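Long-range contacts in modulator of the activity of Ets CG15085-PA (PDB 1SV0), which binds the SAM domain of the transcription factor Yan through its own SAM domain and probably relieves repression by taking Yan polymers apart: residues 10-15 with 74-79; 21-26 with 66-71; 40-45 with 58-63. One frame throughout, in Å; residues are numbered along the deposited sequence.

Overall arrangement
Three contacts hold together one small, all-helical SAM domain. Contact 2 is the core: helix 16-30 packs on helix 65-80 near the centre of the chain, through buried apolar groups and a single indole-to-carboxylate hydrogen bond. Contact 1 lies further along helix 65-80, where the loop 10-15 rests partly buried and is held by van der Waals packing without hydrogen bonds across; Trp14 and Trp22 join it to contact 2. Contact 3, on the other side of the chain's centre from contact 1, touches contact 2 where Phe42 meets Leu23 and Leu68, and Val61 meets Leu68, but its Arg60 bonds to the Yan chain.

Contact 1. Residues 10-15 with 74-79; sequences DPRDWT and VRLARA
The Trp14 indole carries CA of Pro11, three residues earlier, over one face, offset toward the rim and 3.6 Å above the plane, while NE of Arg75 lies in plane at its edge. The ring and the Arg75 guanidinium are turned 58° apart, and the closest approach is made by the aliphatic chain, Trp14 CH2 lying 3.4 Å from Arg75 CD. In this SAM domain the pair joins the loop before helix 16-30 to the C-terminal helix 65-80. The charged end of Arg75 is engaged by Asp71 and Asp5, and Trp14 NE1 donates to the carbonyl of Pro8. The Pro11 ring packs on the helix, CG meeting Arg75 CB at 3.4 Å and CD touching Ala79 CB. Asp10 CG, anti to its backbone N (chi1 -167°), lies in plane at the edge of the Arg12 guanidinium, which grips the carboxylate side-on in a salt bridge. Arg12 NE donates almost straight to the syn lone pair of Asp10 OD1 (3.0 Å, 169°), and NH2 reaches OD2 at 2.9 Å, somewhat tilted. OD1 also accepts from Arg12 N, closing an Asx turn. An alanine here would remove the carboxylate, and would probably leave Arg12 N without its Asx-turn acceptor and the guanidinium freer to turn. The Arg12 chain crosses Leu76 at about a right angle, with Leu76 CD1 lying 3.8 Å from both CG and CD of the arginine.

Contact 2. Residues 21-26 with 66-71; sequences KWLINM and KMLYRD
Leu68 is the bump that fits against helix 16-30, in the hollow between Leu23 and Met26, its two methyls dividing between them. Leu68 CD2 sits against the base of Met26, 3.6 Å from Met26 CB and only slightly farther from its CG, the two side chains sliding past each other in opposite directions. Leu68 CD1 instead meets Leu23 CD2 at 3.8 Å, where the chains cross at about a right angle. Phe42, Tyr57 and Val61 also touch these leucines and widen the apolar centre. Such packing of the long C-terminal helix against the first helix belongs to the helical bundle of the SAM fold; here the two short segments run 122° apart, with their axes 11.1 Å from each other at closest approach. Met26 is bent at chi2 (-61°), which helps bring its sulfur to 3.5 Å from Asp71 CG, and again at chi3, with CE against Asp71 CB and the carbonyl oxygen of Met67. Its CG lies over one face of the Trp22 ring, offset toward the rim. The edge of that indole turns to helix 65-80, where Leu68 O lies 3.2 Å from Trp22 CZ2 in the ring plane. Beside it, Trp22 NE1 donates to Asp71 OD1 (2.8 Å, 162°), close to the plane of the indole but from above the carboxylate plane. Asp71 OD1 also pairs with Arg75 NE.

Contact 3. Residues 40-45 with 58-63; sequences QKFPMN and LCRVPV
Phe42 and Arg60 form the tight part, with Arg60 CD placed over one face of the phenyl ring as a CH-pi contact, 3.9 Å from the centroid and offset toward the rim. The nearest ring atom is Phe42 CE2, 3.5 Å from Arg60 CD. At the edge of the same ring, in its plane, Val61 CG2 lies 3.7 Å from Phe42 CE1. Leu49, Leu68 and Met52 also touch Phe42, which is buried. Within the SAM fold this joins the loop between helices 37-40 and 46-51 to helix 54-60 and the residues that follow it. A hydrogen bond backs the packing: Arg60 NE donates to Lys41 O (3.0 Å, 160°), with the oxygen close to the guanidinium plane. Lys41 marks the looser, exposed side. Its CB comes only to 4.0 Å from Arg60 CB, and the rest of the chain, bent at chi2 (-67°), leads away. Toward the partner subunit, Met44 CE and Arg60 NH2 meet tip to tip at 3.7 Å. There Arg60 NH2 donates to the carbonyl of Gly60 of the Yan chain, while NH1 forms a salt bridge with Asp63 of that chain and bonds to Met56 O of its own.

Contact 1. Residues 10-15 with 74-79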
loop_
_atom_site.group_PDB
_atom_site.type_symbol
_atom_site.label_atom_id
_atom_site.label_comp_id
_atom_site.label_asym_id
_atom_site.label_seq_id
_atom_site.Cartn_x
_atom_site.Cartn_y
_atom_site.Cartn_z
ATOM N N ASP C 10 -8.640 12.223 -8.791
ATOM C CA ASP C 10 -8.086 10.914 -9.141
ATOM C C ASP C 10 -7.386 10.329 -7.911
ATOM O O ASP C 10 -6.332 10.810 -7.510
ATOM C CB ASP C 10 -7.075 11.051 -10.284
ATOM C CG ASP C 10 -6.709 9.711 -10.910
ATOM O OD1 ASP C 10 -6.725 8.682 -10.199
ATOM O OD2 ASP C 10 -6.394 9.690 -12.124
ATOM N N PRO C 11 -7.965 9.279 -7.306
ATOM C CA PRO C 11 -7.424 8.605 -6.114
ATOM C C PRO C 11 -5.972 8.135 -6.283
ATOM O O PRO C 11 -5.243 7.948 -5.300
ATOM C CB PRO C 11 -8.377 7.431 -5.919
ATOM C CG PRO C 11 -9.657 7.929 -6.496
ATOM C CD PRO C 11 -9.206 8.625 -7.754
ATOM N N ARG C 12 -5.561 7.933 -7.533
ATOM C CA ARG C 12 -4.200 7.497 -7.819
ATOM C C ARG C 12 -3.199 8.618 -7.573
ATOM O O ARG C 12 -1.998 8.381 -7.483
ATOM C CB ARG C 12 -4.109 6.994 -9.263
ATOM C CG ARG C 12 -4.906 5.721 -9.496
ATOM C CD ARG C 12 -4.988 5.355 -10.976
ATOM N NE ARG C 12 -5.716 6.362 -11.743
ATOM C CZ ARG C 12 -6.066 6.223 -13.019
ATOM N NH1 ARG C 12 -5.754 5.113 -13.676
ATOM N NH2 ARG C 12 -6.738 7.189 -13.637
ATOM N N ASP C 13 -3.689 9.847 -7.457
ATOM C CA ASP C 13 -2.806 10.972 -7.194
ATOM C C ASP C 13 -2.731 11.257 -5.692
ATOM O O ASP C 13 -2.017 12.158 -5.264
ATOM C CB ASP C 13 -3.294 12.238 -7.911
ATOM C CG ASP C 13 -3.286 12.098 -9.422
ATOM O OD1 ASP C 13 -2.499 11.278 -9.944
ATOM O OD2 ASP C 13 -4.055 12.828 -10.088
ATOM N N TRP C 14 -3.457 10.483 -4.895
ATOM C CA TRP C 14 -3.475 10.698 -3.447
ATOM C C TRP C 14 -2.163 10.380 -2.729
ATOM O O TRP C 14 -1.566 9.320 -2.933
ATOM C CB TRP C 14 -4.592 9.867 -2.796
ATOM C CG TRP C 14 -5.995 10.348 -3.056
ATOM C CD1 TRP C 14 -6.379 11.403 -3.844
ATOM C CD2 TRP C 14 -7.204 9.786 -2.526
ATOM N NE1 TRP C 14 -7.750 11.528 -3.835
ATOM C CE2 TRP C 14 -8.281 10.550 -3.035
ATOM C CE3 TRP C 14 -7.483 8.708 -1.670
ATOM C CZ2 TRP C 14 -9.617 10.271 -2.718
ATOM C CZ3 TRP C 14 -8.815 8.429 -1.354
ATOM C CH2 TRP C 14 -9.864 9.208 -1.878
ATOM N N THR C 15 -1.712 11.303 -1.891
ATOM C CA THR C 15 -0.505 11.067 -1.098
ATOM C C THR C 15 -1.019 10.389 0.170
ATOM O O THR C 15 -2.213 10.115 0.285
ATOM C CB THR C 15 0.161 12.375 -0.681
ATOM O OG1 THR C 15 -0.783 13.144 0.077
ATOM C CG2 THR C 15 0.614 13.174 -1.919
ATOM N N VAL C 74 -15.295 3.366 -6.059
ATOM C CA VAL C 74 -16.166 4.279 -6.786
ATOM C C VAL C 74 -15.347 5.459 -7.298
ATOM O O VAL C 74 -15.463 5.849 -8.463
ATOM C CB VAL C 74 -17.291 4.821 -5.881
ATOM C CG1 VAL C 74 -18.094 5.879 -6.630
ATOM C CG2 VAL C 74 -18.194 3.680 -5.432
ATOM N N ARG C 75 -14.521 6.026 -6.422
ATOM C CA ARG C 75 -13.682 7.155 -6.796
ATOM C C ARG C 75 -12.716 6.759 -7.910
ATOM O O ARG C 75 -12.535 7.498 -8.880
ATOM C CB ARG C 75 -12.901 7.668 -5.580
ATOM C CG ARG C 75 -13.746 8.449 -4.580
ATOM C CD ARG C 75 -12.965 8.757 -3.311
ATOM N NE ARG C 75 -13.772 9.468 -2.323
ATOM C CZ ARG C 75 -13.827 10.793 -2.197
ATOM N NH1 ARG C 75 -13.118 11.579 -2.998
ATOM N NH2 ARG C 75 -14.595 11.333 -1.258
ATOM N N LEU C 76 -12.106 5.586 -7.774
ATOM C CA LEU C 76 -11.164 5.110 -8.775
ATOM C C LEU C 76 -11.873 4.858 -10.111
ATOM O O LEU C 76 -11.388 5.260 -11.169
ATOM C CB LEU C 76 -10.490 3.825 -8.291
ATOM C CG LEU C 76 -9.475 3.175 -9.241
ATOM C CD1 LEU C 76 -8.345 4.150 -9.551
ATOM C CD2 LEU C 76 -8.924 1.908 -8.599
ATOM N N ALA C 77 -13.025 4.204 -10.051
ATOM C CA ALA C 77 -13.788 3.901 -11.259
ATOM C C ALA C 77 -14.041 5.149 -12.092
ATOM O O ALA C 77 -13.643 5.208 -13.254
ATOM C CB ALA C 77 -15.114 3.235 -10.895
ATOM N N ARG C 78 -14.684 6.154 -11.502
ATOM C CA ARG C 78 -14.978 7.372 -12.248
ATOM C C ARG C 78 -13.706 8.039 -12.759
ATOM O O ARG C 78 -13.707 8.643 -13.831
ATOM C CB ARG C 78 -15.788 8.364 -11.401
ATOM C CG ARG C 78 -15.009 9.073 -10.312
ATOM C CD ARG C 78 -15.791 10.255 -9.724
ATOM N NE ARG C 78 -16.934 9.861 -8.896
ATOM C CZ ARG C 78 -18.129 9.498 -9.361
ATOM N NH1 ARG C 78 -18.365 9.471 -10.667
ATOM N NH2 ARG C 78 -19.092 9.162 -8.514
ATOM N N ALA C 79 -12.619 7.923 -12.005
ATOM C CA ALA C 79 -11.355 8.519 -12.420
ATOM C C ALA C 79 -10.822 7.856 -13.692
ATOM O O ALA C 79 -10.410 8.540 -14.632
ATOM C CB ALA C 79 -10.327 8.400 -11.308
#

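Contact 2. Residues 21-26 with 66-71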
loop_
_atom_site.group_PDB
_atom_site.type_symbol
_atom_site.label_atom_id
_atom_site.label_comp_id
_atom_site.label_asym_id
_atom_site.label_seq_id
_atom_site.Cartn_x
_atom_site.Cartn_y
_atom_site.Cartn_z
ATOM N N LYS C 21 -6.902 12.123 5.224
ATOM C CA LYS C 21 -8.016 13.061 5.218
ATOM C C LYS C 21 -9.287 12.351 4.740
ATOM O O LYS C 21 -10.372 12.574 5.289
ATOM C CB LYS C 21 -7.679 14.274 4.338
ATOM C CG LYS C 21 -6.893 15.341 5.108
ATOM C CD LYS C 21 -5.976 16.173 4.233
ATOM C CE LYS C 21 -6.627 16.670 2.958
ATOM N NZ LYS C 21 -5.622 17.401 2.116
ATOM N N TRP C 22 -9.148 11.493 3.730
ATOM C CA TRP C 22 -10.283 10.718 3.210
ATOM C C TRP C 22 -10.824 9.779 4.292
ATOM O O TRP C 22 -12.033 9.583 4.412
ATOM C CB TRP C 22 -9.850 9.884 1.994
ATOM C CG TRP C 22 -10.825 8.802 1.599
ATOM C CD1 TRP C 22 -12.082 8.970 1.055
ATOM C CD2 TRP C 22 -10.621 7.385 1.699
ATOM N NE1 TRP C 22 -12.657 7.749 0.813
ATOM C CE2 TRP C 22 -11.788 6.759 1.195
ATOM C CE3 TRP C 22 -9.565 6.582 2.162
ATOM C CZ2 TRP C 22 -11.927 5.358 1.140
ATOM C CZ3 TRP C 22 -9.701 5.182 2.105
ATOM C CH2 TRP C 22 -10.878 4.591 1.597
ATOM N N LEU C 23 -9.923 9.187 5.073
ATOM C CA LEU C 23 -10.336 8.269 6.134
ATOM C C LEU C 23 -11.117 9.018 7.209
ATOM O O LEU C 23 -12.136 8.532 7.704
ATOM C CB LEU C 23 -9.112 7.585 6.756
ATOM C CG LEU C 23 -8.456 6.494 5.902
ATOM C CD1 LEU C 23 -7.128 6.060 6.539
ATOM C CD2 LEU C 23 -9.410 5.304 5.788
ATOM N N ILE C 24 -10.621 10.196 7.579
ATOM C CA ILE C 24 -11.292 11.018 8.583
ATOM C C ILE C 24 -12.692 11.411 8.079
ATOM O O ILE C 24 -13.664 11.346 8.829
ATOM C CB ILE C 24 -10.464 12.290 8.899
ATOM C CG1 ILE C 24 -9.215 11.897 9.695
ATOM C CG2 ILE C 24 -11.312 13.301 9.682
ATOM C CD1 ILE C 24 -8.240 13.035 9.895
ATOM N N ASN C 25 -12.785 11.817 6.815
ATOM C CA ASN C 25 -14.078 12.176 6.217
ATOM C C ASN C 25 -15.034 10.986 6.211
ATOM O O ASN C 25 -16.230 11.137 6.470
ATOM C CB ASN C 25 -13.906 12.666 4.770
ATOM C CG ASN C 25 -13.345 14.067 4.695
ATOM O OD1 ASN C 25 -13.497 14.854 5.626
ATOM N ND2 ASN C 25 -12.706 14.393 3.577
ATOM N N MET C 26 -14.509 9.803 5.894
ATOM C CA MET C 26 -15.335 8.596 5.872
ATOM C C MET C 26 -15.849 8.274 7.271
ATOM O O MET C 26 -17.001 7.865 7.437
ATOM C CB MET C 26 -14.537 7.399 5.335
ATOM C CG MET C 26 -14.330 7.413 3.821
ATOM S SD MET C 26 -15.893 7.370 2.894
ATOM C CE MET C 26 -16.564 5.763 3.408
ATOM N N LYS C 66 -15.608 -2.331 4.796
ATOM C CA LYS C 66 -16.175 -2.520 3.464
ATOM C C LYS C 66 -16.630 -1.212 2.834
ATOM O O LYS C 66 -16.580 -1.065 1.612
ATOM C CB LYS C 66 -17.347 -3.512 3.494
ATOM C CG LYS C 66 -18.615 -3.001 4.180
ATOM C CD LYS C 66 -19.763 -3.989 3.990
ATOM C CE LYS C 66 -21.071 -3.447 4.546
ATOM N NZ LYS C 66 -22.214 -4.371 4.276
ATOM N N MET C 67 -17.080 -0.267 3.656
ATOM C CA MET C 67 -17.520 1.021 3.129
ATOM C C MET C 67 -16.324 1.802 2.603
ATOM O O MET C 67 -16.456 2.576 1.658
ATOM C CB MET C 67 -18.247 1.838 4.204
ATOM C CG MET C 67 -19.555 1.212 4.663
ATOM S SD MET C 67 -20.541 0.616 3.267
ATOM C CE MET C 67 -20.978 2.152 2.426
ATOM N N LEU C 68 -15.164 1.609 3.233
ATOM C CA LEU C 68 -13.935 2.274 2.793
ATOM C C LEU C 68 -13.555 1.717 1.423
ATOM O O LEU C 68 -13.251 2.468 0.481
ATOM C CB LEU C 68 -12.781 2.009 3.778
ATOM C CG LEU C 68 -12.935 2.511 5.213
ATOM C CD1 LEU C 68 -11.660 2.218 6.013
ATOM C CD2 LEU C 68 -13.230 4.005 5.199
ATOM N N TYR C 69 -13.565 0.388 1.324
ATOM C CA TYR C 69 -13.225 -0.295 0.076
ATOM C C TYR C 69 -14.163 0.165 -1.029
ATOM O O TYR C 69 -13.742 0.562 -2.110
ATOM C CB TYR C 69 -13.372 -1.809 0.246
ATOM C CG TYR C 69 -13.169 -2.594 -1.035
ATOM C CD1 TYR C 69 -11.891 -2.823 -1.539
ATOM C CD2 TYR C 69 -14.260 -3.089 -1.755
ATOM C CE1 TYR C 69 -11.698 -3.531 -2.730
ATOM C CE2 TYR C 69 -14.079 -3.795 -2.949
ATOM C CZ TYR C 69 -12.796 -4.013 -3.428
ATOM O OH TYR C 69 -12.607 -4.715 -4.595
ATOM N N ARG C 70 -15.452 0.104 -0.732
ATOM C CA ARG C 70 -16.487 0.486 -1.678
ATOM C C ARG C 70 -16.314 1.924 -2.173
ATOM O O ARG C 70 -16.345 2.176 -3.377
ATOM C CB ARG C 70 -17.846 0.312 -1.010
ATOM C CG ARG C 70 -19.041 0.377 -1.935
ATOM C CD ARG C 70 -20.283 -0.091 -1.183
ATOM N NE ARG C 70 -20.098 -1.437 -0.642
ATOM C CZ ARG C 70 -20.977 -2.059 0.140
ATOM N NH1 ARG C 70 -22.111 -1.457 0.483
ATOM N NH2 ARG C 70 -20.726 -3.288 0.573
ATOM N N ASP C 71 -16.128 2.854 -1.239
ATOM C CA ASP C 71 -15.961 4.264 -1.574
ATOM C C ASP C 71 -14.722 4.527 -2.426
ATOM O O ASP C 71 -14.777 5.310 -3.382
ATOM C CB ASP C 71 -15.903 5.098 -0.287
ATOM C CG ASP C 71 -15.958 6.590 -0.549
ATOM O OD1 ASP C 71 -14.887 7.219 -0.713
ATOM O OD2 ASP C 71 -17.082 7.137 -0.595
#

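Contact 3. Residues 40-45 with 58-63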
loop_
_atom_site.group_PDB
_atom_site.type_symbol
_atom_site.label_atom_id
_atom_site.label_comp_id
_atom_site.label_asym_id
_atom_site.label_seq_id
_atom_site.Cartn_x
_atom_site.Cartn_y
_atom_site.Cartn_z
ATOM N N GLN C 40 -3.557 5.471 11.234
ATOM C CA GLN C 40 -2.306 4.760 11.472
ATOM C C GLN C 40 -2.344 3.354 10.871
ATOM O O GLN C 40 -1.297 2.747 10.656
ATOM C CB GLN C 40 -2.008 4.688 12.975
ATOM C CG GLN C 40 -1.631 6.034 13.566
ATOM C CD GLN C 40 -1.333 5.971 15.050
ATOM O OE1 GLN C 40 -2.227 5.773 15.865
ATOM N NE2 GLN C 40 -0.066 6.141 15.405
ATOM N N LYS C 41 -3.544 2.839 10.607
ATOM C CA LYS C 41 -3.689 1.509 10.006
ATOM C C LYS C 41 -3.402 1.593 8.503
ATOM O O LYS C 41 -3.211 0.570 7.837
ATOM C CB LYS C 41 -5.119 0.969 10.182
ATOM C CG LYS C 41 -5.612 0.855 11.621
ATOM C CD LYS C 41 -4.857 -0.205 12.393
ATOM C CE LYS C 41 -5.402 -0.333 13.813
ATOM N NZ LYS C 41 -4.631 -1.323 14.627
ATOM N N PHE C 42 -3.379 2.817 7.982
ATOM C CA PHE C 42 -3.147 3.043 6.559
ATOM C C PHE C 42 -2.020 4.036 6.285
ATOM O O PHE C 42 -2.261 5.133 5.779
ATOM C CB PHE C 42 -4.422 3.566 5.877
ATOM C CG PHE C 42 -5.609 2.655 6.007
ATOM C CD1 PHE C 42 -6.372 2.643 7.168
ATOM C CD2 PHE C 42 -5.987 1.827 4.952
ATOM C CE1 PHE C 42 -7.498 1.828 7.274
ATOM C CE2 PHE C 42 -7.108 1.007 5.047
ATOM C CZ PHE C 42 -7.866 1.009 6.216
ATOM N N PRO C 43 -0.776 3.673 6.628
ATOM C CA PRO C 43 0.359 4.566 6.393
ATOM C C PRO C 43 0.838 4.407 4.939
ATOM O O PRO C 43 1.952 3.936 4.701
ATOM C CB PRO C 43 1.393 4.062 7.399
ATOM C CG PRO C 43 1.168 2.581 7.359
ATOM C CD PRO C 43 -0.357 2.470 7.374
ATOM N N MET C 44 0.000 4.799 3.980
ATOM C CA MET C 44 0.328 4.654 2.560
ATOM C C MET C 44 -0.469 5.643 1.705
ATOM O O MET C 44 -1.391 6.288 2.206
ATOM C CB MET C 44 -0.003 3.228 2.120
ATOM C CG MET C 44 -1.472 2.876 2.365
ATOM S SD MET C 44 -1.920 1.148 2.059
ATOM C CE MET C 44 -1.417 0.409 3.613
ATOM N N ASN C 45 -0.133 5.738 0.417
ATOM C CA ASN C 45 -0.826 6.658 -0.491
ATOM C C ASN C 45 -1.890 5.965 -1.347
ATOM O O ASN C 45 -2.175 4.781 -1.164
ATOM C CB ASN C 45 0.179 7.393 -1.400
ATOM C CG ASN C 45 0.899 6.463 -2.379
ATOM O OD1 ASN C 45 0.544 5.299 -2.533
ATOM N ND2 ASN C 45 1.912 6.995 -3.055
ATOM N N LEU C 58 -10.803 -4.905 5.578
ATOM C CA LEU C 58 -11.499 -5.516 6.708
ATOM C C LEU C 58 -10.543 -5.915 7.814
ATOM O O LEU C 58 -10.884 -5.855 8.997
ATOM C CB LEU C 58 -12.276 -6.741 6.244
ATOM C CG LEU C 58 -13.404 -6.456 5.256
ATOM C CD1 LEU C 58 -14.005 -7.763 4.784
ATOM C CD2 LEU C 58 -14.459 -5.587 5.927
ATOM N N CYS C 59 -9.339 -6.318 7.422
ATOM C CA CYS C 59 -8.319 -6.729 8.375
ATOM C C CYS C 59 -7.936 -5.562 9.284
ATOM O O CYS C 59 -7.684 -5.734 10.478
ATOM C CB CYS C 59 -7.084 -7.223 7.619
ATOM S SG CYS C 59 -5.740 -7.746 8.680
ATOM N N ARG C 60 -7.907 -4.371 8.704
ATOM C CA ARG C 60 -7.544 -3.169 9.435
ATOM C C ARG C 60 -8.763 -2.581 10.145
ATOM O O ARG C 60 -8.684 -2.158 11.291
ATOM C CB ARG C 60 -6.946 -2.155 8.451
ATOM C CG ARG C 60 -6.047 -2.816 7.397
ATOM C CD ARG C 60 -5.606 -1.848 6.303
ATOM N NE ARG C 60 -4.151 -1.730 6.236
ATOM C CZ ARG C 60 -3.346 -2.669 5.747
ATOM N NH1 ARG C 60 -3.853 -3.798 5.272
ATOM N NH2 ARG C 60 -2.035 -2.490 5.758
ATOM N N VAL C 61 -9.895 -2.567 9.454
ATOM C CA VAL C 61 -11.125 -2.012 10.009
ATOM C C VAL C 61 -12.258 -3.019 9.806
ATOM O O VAL C 61 -12.987 -2.944 8.815
ATOM C CB VAL C 61 -11.499 -0.692 9.293
ATOM C CG1 VAL C 61 -12.521 0.079 10.118
ATOM C CG2 VAL C 61 -10.247 0.142 9.054
ATOM N N PRO C 62 -12.413 -3.981 10.737
ATOM C CA PRO C 62 -13.468 -4.997 10.630
ATOM C C PRO C 62 -14.866 -4.386 10.670
ATOM O O PRO C 62 -15.790 -4.885 10.028
ATOM C CB PRO C 62 -13.185 -5.918 11.817
ATOM C CG PRO C 62 -12.621 -4.975 12.834
ATOM C CD PRO C 62 -11.671 -4.132 12.001
ATOM N N VAL C 63 -15.009 -3.300 11.422
ATOM C CA VAL C 63 -16.284 -2.607 11.529
ATOM C C VAL C 63 -16.281 -1.349 10.657
ATOM O O VAL C 63 -15.885 -0.272 11.110
ATOM C CB VAL C 63 -16.575 -2.194 12.989
ATOM C CG1 VAL C 63 -17.963 -1.556 13.087
ATOM C CG2 VAL C 63 -16.481 -3.412 13.903
#